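PDB 5Y2A: insect group II chitinase from Ostrinia furnacalis, which hydrolyses the beta-1,4 linkages of chitin through a family 18 glycoside hydrolase catalytic domain. Local coordinates for residues A[256-259]-A[263-266]; A[327-332]-A[364-369]. All blocks are in the same frame, centred on the assembly; numbering follows the deposited sequence.

From the N terminus the chain runs through most of the family 18 TIM barrel before either contact forms. After strand 241-254 it enters a loop, and contact 1 closes that loop within a few residues, 256-259 meeting 263-266 as the chain turns back into strand 266-269. Contact 2 opens later, on helix 322-334, and closes when helix 361-371 returns beside it, with strand 339-343 lying between them in sequence. The two contacts follow in series and neither nest nor cross; the nearest atoms of contact 1 and contact 2 are about 17 Å apart. Contact 1 closes the loop of the antiparallel pair 241-254 and 266-269, whereas contact 2 joins two helices on the outside of the barrel, and strand 241-254 adjoins both.

Contact 1: A[256-259]-A[263-266]; sequences EGAG and GAPT
Ala-258 and Ala-264 are the pair whose CA atoms come nearest across the two segments, 5.7 Å apart. Neither segment forms regular helix or strand, and no hydrogen bond bridges the two. Three glycines allow the turns: Gly-257, Gly-259 and Gly-263 all have positive phi. At Gly-259 (phi 84°, psi -171°) a side chain would also be jammed against the preceding carbonyl oxygen, and the same is true of Gly-263, so glycine suits both places.

The side-chain contact is small and apolar. The methyl of Ala-258 points across the gap and touches the delta carbon of the proline ring, CB of Ala-258 lying 3.8 Å from CD of Pro-265. It also faces the other alanine, with CB of Ala-258 and CB of Ala-264 separated by 4.2 Å. The methyl of Ala-264 points back and lies close to a peptide carbonyl, 3.7 Å from CB of Ala-264 to O of Ala-258; the carbonyl oxygen of Gly-259 is somewhat farther away. Alanine is well matched to both positions, because one methyl from each side fills the short distance between the backbones. The proline offers a rigid carbon surface to Ala-258 and has no amide hydrogen to satisfy.

Elsewhere in the fold, the backbone of Ala-264 bonds to Thr-205, and Thr-266 pairs through its backbone with Lys-203. Ala-264 also packs on Val-254 and Thr-266 on Phe-252, which seats the returning segment against strand 241-254, with which strand 266-269 pairs antiparallel.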
# COMPACT_ATOMS: atom_id res chain seq x y z
N GLU A 256 -14.25 -4.96 -18.65
CA GLU A 256 -15.52 -5.54 -19.10
C GLU A 256 -15.41 -6.05 -20.53
O GLU A 256 -14.87 -5.37 -21.41
CB GLU A 256 -16.64 -4.51 -19.02
CG GLU A 256 -18.02 -5.10 -19.26
CD GLU A 256 -19.13 -4.14 -18.88
OE1 GLU A 256 -19.50 -3.32 -19.75
OE2 GLU A 256 -19.62 -4.19 -17.73
N GLY A 257 -15.89 -7.27 -20.75
CA GLY A 257 -15.92 -7.85 -22.08
C GLY A 257 -14.60 -8.40 -22.58
O GLY A 257 -14.54 -8.85 -23.73
N ALA A 258 -13.55 -8.40 -21.77
CA ALA A 258 -12.25 -8.88 -22.23
C ALA A 258 -12.07 -10.38 -22.06
O ALA A 258 -11.04 -10.92 -22.48
CB ALA A 258 -11.12 -8.14 -21.49
N GLY A 259 -13.02 -11.08 -21.44
CA GLY A 259 -12.88 -12.51 -21.26
C GLY A 259 -12.07 -12.87 -20.03
O GLY A 259 -11.71 -12.03 -19.20
N GLY A 263 -3.53 -12.64 -20.63
CA GLY A 263 -3.33 -11.45 -21.44
C GLY A 263 -4.54 -10.55 -21.59
O GLY A 263 -4.47 -9.57 -22.34
N ALA A 264 -5.65 -10.86 -20.91
CA ALA A 264 -6.83 -9.99 -20.98
C ALA A 264 -6.53 -8.67 -20.29
O ALA A 264 -5.96 -8.67 -19.19
CB ALA A 264 -8.02 -10.66 -20.31
N PRO A 265 -6.89 -7.53 -20.89
CA PRO A 265 -6.59 -6.24 -20.26
C PRO A 265 -7.28 -6.07 -18.92
O PRO A 265 -8.42 -6.51 -18.72
CB PRO A 265 -7.12 -5.22 -21.29
CG PRO A 265 -7.08 -5.96 -22.58
CD PRO A 265 -7.44 -7.37 -22.24
N THR A 266 -6.58 -5.42 -17.99
CA THR A 266 -7.07 -5.21 -16.64
C THR A 266 -7.01 -3.73 -16.30
O THR A 266 -6.25 -2.97 -16.90
CB THR A 266 -6.27 -6.02 -15.62
OG1 THR A 266 -4.89 -5.65 -15.70
CG2 THR A 266 -6.40 -7.51 -15.91

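Contact 2: A[327-332]-A[364-369]; sequences HKAEYV and TTINHV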
# COMPACT_ATOMS: atom_id res chain seq x y z
N HIS A 327 5.54 -29.98 -8.73
CA HIS A 327 6.39 -29.98 -9.92
C HIS A 327 7.65 -29.16 -9.71
O HIS A 327 8.74 -29.57 -10.12
CB HIS A 327 5.63 -29.44 -11.13
CG HIS A 327 6.46 -29.42 -12.37
ND1 HIS A 327 6.72 -30.55 -13.11
CD2 HIS A 327 7.14 -28.41 -12.98
CE1 HIS A 327 7.50 -30.24 -14.14
NE2 HIS A 327 7.77 -28.95 -14.07
N LYS A 328 7.52 -27.98 -9.09
CA LYS A 328 8.69 -27.14 -8.92
C LYS A 328 9.69 -27.77 -7.97
O LYS A 328 10.91 -27.64 -8.18
CB LYS A 328 8.25 -25.75 -8.45
CG LYS A 328 7.56 -24.98 -9.57
CD LYS A 328 7.06 -23.61 -9.13
CE LYS A 328 6.52 -22.83 -10.33
NZ LYS A 328 6.00 -21.48 -9.95
N ALA A 329 9.21 -28.49 -6.96
CA ALA A 329 10.11 -29.22 -6.08
C ALA A 329 10.77 -30.38 -6.83
O ALA A 329 11.96 -30.65 -6.63
CB ALA A 329 9.35 -29.73 -4.85
N GLU A 330 10.02 -31.06 -7.69
CA GLU A 330 10.61 -32.14 -8.48
C GLU A 330 11.59 -31.60 -9.51
O GLU A 330 12.60 -32.24 -9.80
CB GLU A 330 9.51 -32.97 -9.14
CG GLU A 330 8.69 -33.75 -8.12
CD GLU A 330 7.68 -34.70 -8.73
OE1 GLU A 330 7.18 -34.44 -9.85
OE2 GLU A 330 7.36 -35.70 -8.06
N TYR A 331 11.31 -30.41 -10.05
CA TYR A 331 12.27 -29.72 -10.91
C TYR A 331 13.58 -29.46 -10.18
O TYR A 331 14.67 -29.67 -10.73
CB TYR A 331 11.66 -28.41 -11.40
CG TYR A 331 12.57 -27.52 -12.21
CD1 TYR A 331 12.67 -27.68 -13.59
CD2 TYR A 331 13.31 -26.51 -11.62
CE1 TYR A 331 13.48 -26.86 -14.35
CE2 TYR A 331 14.13 -25.68 -12.37
CZ TYR A 331 14.21 -25.86 -13.74
OH TYR A 331 15.02 -25.05 -14.50
N VAL A 332 13.49 -28.97 -8.94
CA VAL A 332 14.67 -28.76 -8.11
C VAL A 332 15.47 -30.05 -7.96
O VAL A 332 16.70 -30.06 -8.07
CB VAL A 332 14.26 -28.20 -6.73
CG1 VAL A 332 15.37 -28.40 -5.70
CG2 VAL A 332 13.90 -26.71 -6.86
N THR A 364 3.86 -28.83 2.88
CA THR A 364 3.96 -30.28 3.05
C THR A 364 4.31 -30.96 1.73
O THR A 364 5.13 -31.88 1.70
CB THR A 364 2.65 -30.82 3.61
OG1 THR A 364 2.41 -30.24 4.89
CG2 THR A 364 2.70 -32.34 3.74
N THR A 365 3.71 -30.50 0.63
CA THR A 365 4.02 -31.05 -0.69
C THR A 365 5.50 -30.88 -1.03
O THR A 365 6.13 -31.80 -1.56
CB THR A 365 3.13 -30.39 -1.74
OG1 THR A 365 1.76 -30.74 -1.50
CG2 THR A 365 3.53 -30.82 -3.14
N ILE A 366 6.07 -29.70 -0.75
CA ILE A 366 7.48 -29.46 -1.03
C ILE A 366 8.37 -30.37 -0.17
O ILE A 366 9.37 -30.92 -0.65
CB ILE A 366 7.82 -27.97 -0.84
CG1 ILE A 366 7.11 -27.14 -1.93
CG2 ILE A 366 9.32 -27.74 -0.86
CD1 ILE A 366 7.19 -25.63 -1.74
N ASN A 367 8.02 -30.54 1.11
CA ASN A 367 8.80 -31.41 1.99
C ASN A 367 8.72 -32.87 1.56
O ASN A 367 9.69 -33.62 1.70
CB ASN A 367 8.31 -31.28 3.43
CG ASN A 367 8.94 -30.11 4.12
OD1 ASN A 367 9.97 -30.24 4.78
ND2 ASN A 367 8.33 -28.94 3.97
N HIS A 368 7.56 -33.28 1.05
CA HIS A 368 7.39 -34.63 0.52
C HIS A 368 8.41 -34.92 -0.58
O HIS A 368 9.10 -35.94 -0.56
CB HIS A 368 5.95 -34.77 0.01
CG HIS A 368 5.69 -36.01 -0.77
ND1 HIS A 368 5.84 -37.28 -0.24
CD2 HIS A 368 5.26 -36.19 -2.04
CE1 HIS A 368 5.53 -38.17 -1.16
NE2 HIS A 368 5.17 -37.54 -2.26
N VAL A 369 8.54 -33.99 -1.54
CA VAL A 369 9.42 -34.21 -2.68
C VAL A 369 10.89 -34.13 -2.26
O VAL A 369 11.71 -34.97 -2.65
CB VAL A 369 9.12 -33.18 -3.79
CG1 VAL A 369 10.17 -33.28 -4.89
CG2 VAL A 369 7.71 -33.38 -4.34
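Ala-329 and Val-369 carry a helix-helix contact without polar bonds between the segments. CB of Ala-329 lies 3.6 Å from CB of Val-369, and the small methyl lets the branched valine come right up to the opposite helix. Val-369 CG1 stands anti to its own backbone N (chi1 172°), which directs that branch onto the main chain of the partner, 3.5 Å from C of Ala-329. Ile-366 borders the same methyl more loosely, its CG2 4.5 Å from CB of Ala-329, and packs inward on Val-245 and Phe-247.

A second aliphatic contact comes from the stem of Glu-330. This side chain crosses the valine at about a right angle, with CG of Glu-330 3.6 Å from CG1 of Val-369; the CG methylene does the touching, in a residue that is exposed overall. An alanine at Val-369 would keep the CB contact but lose both branches, and would probably leave a gap over the main chain at Ala-329 and Glu-330 and strip the CG of Glu-330 of its apolar neighbour.

The axes of segments 327-332 and 364-369 come within 8.8 Å at a crossing angle of -28°, running roughly in the same direction, as two helices packed on the outer side of the TIM barrel.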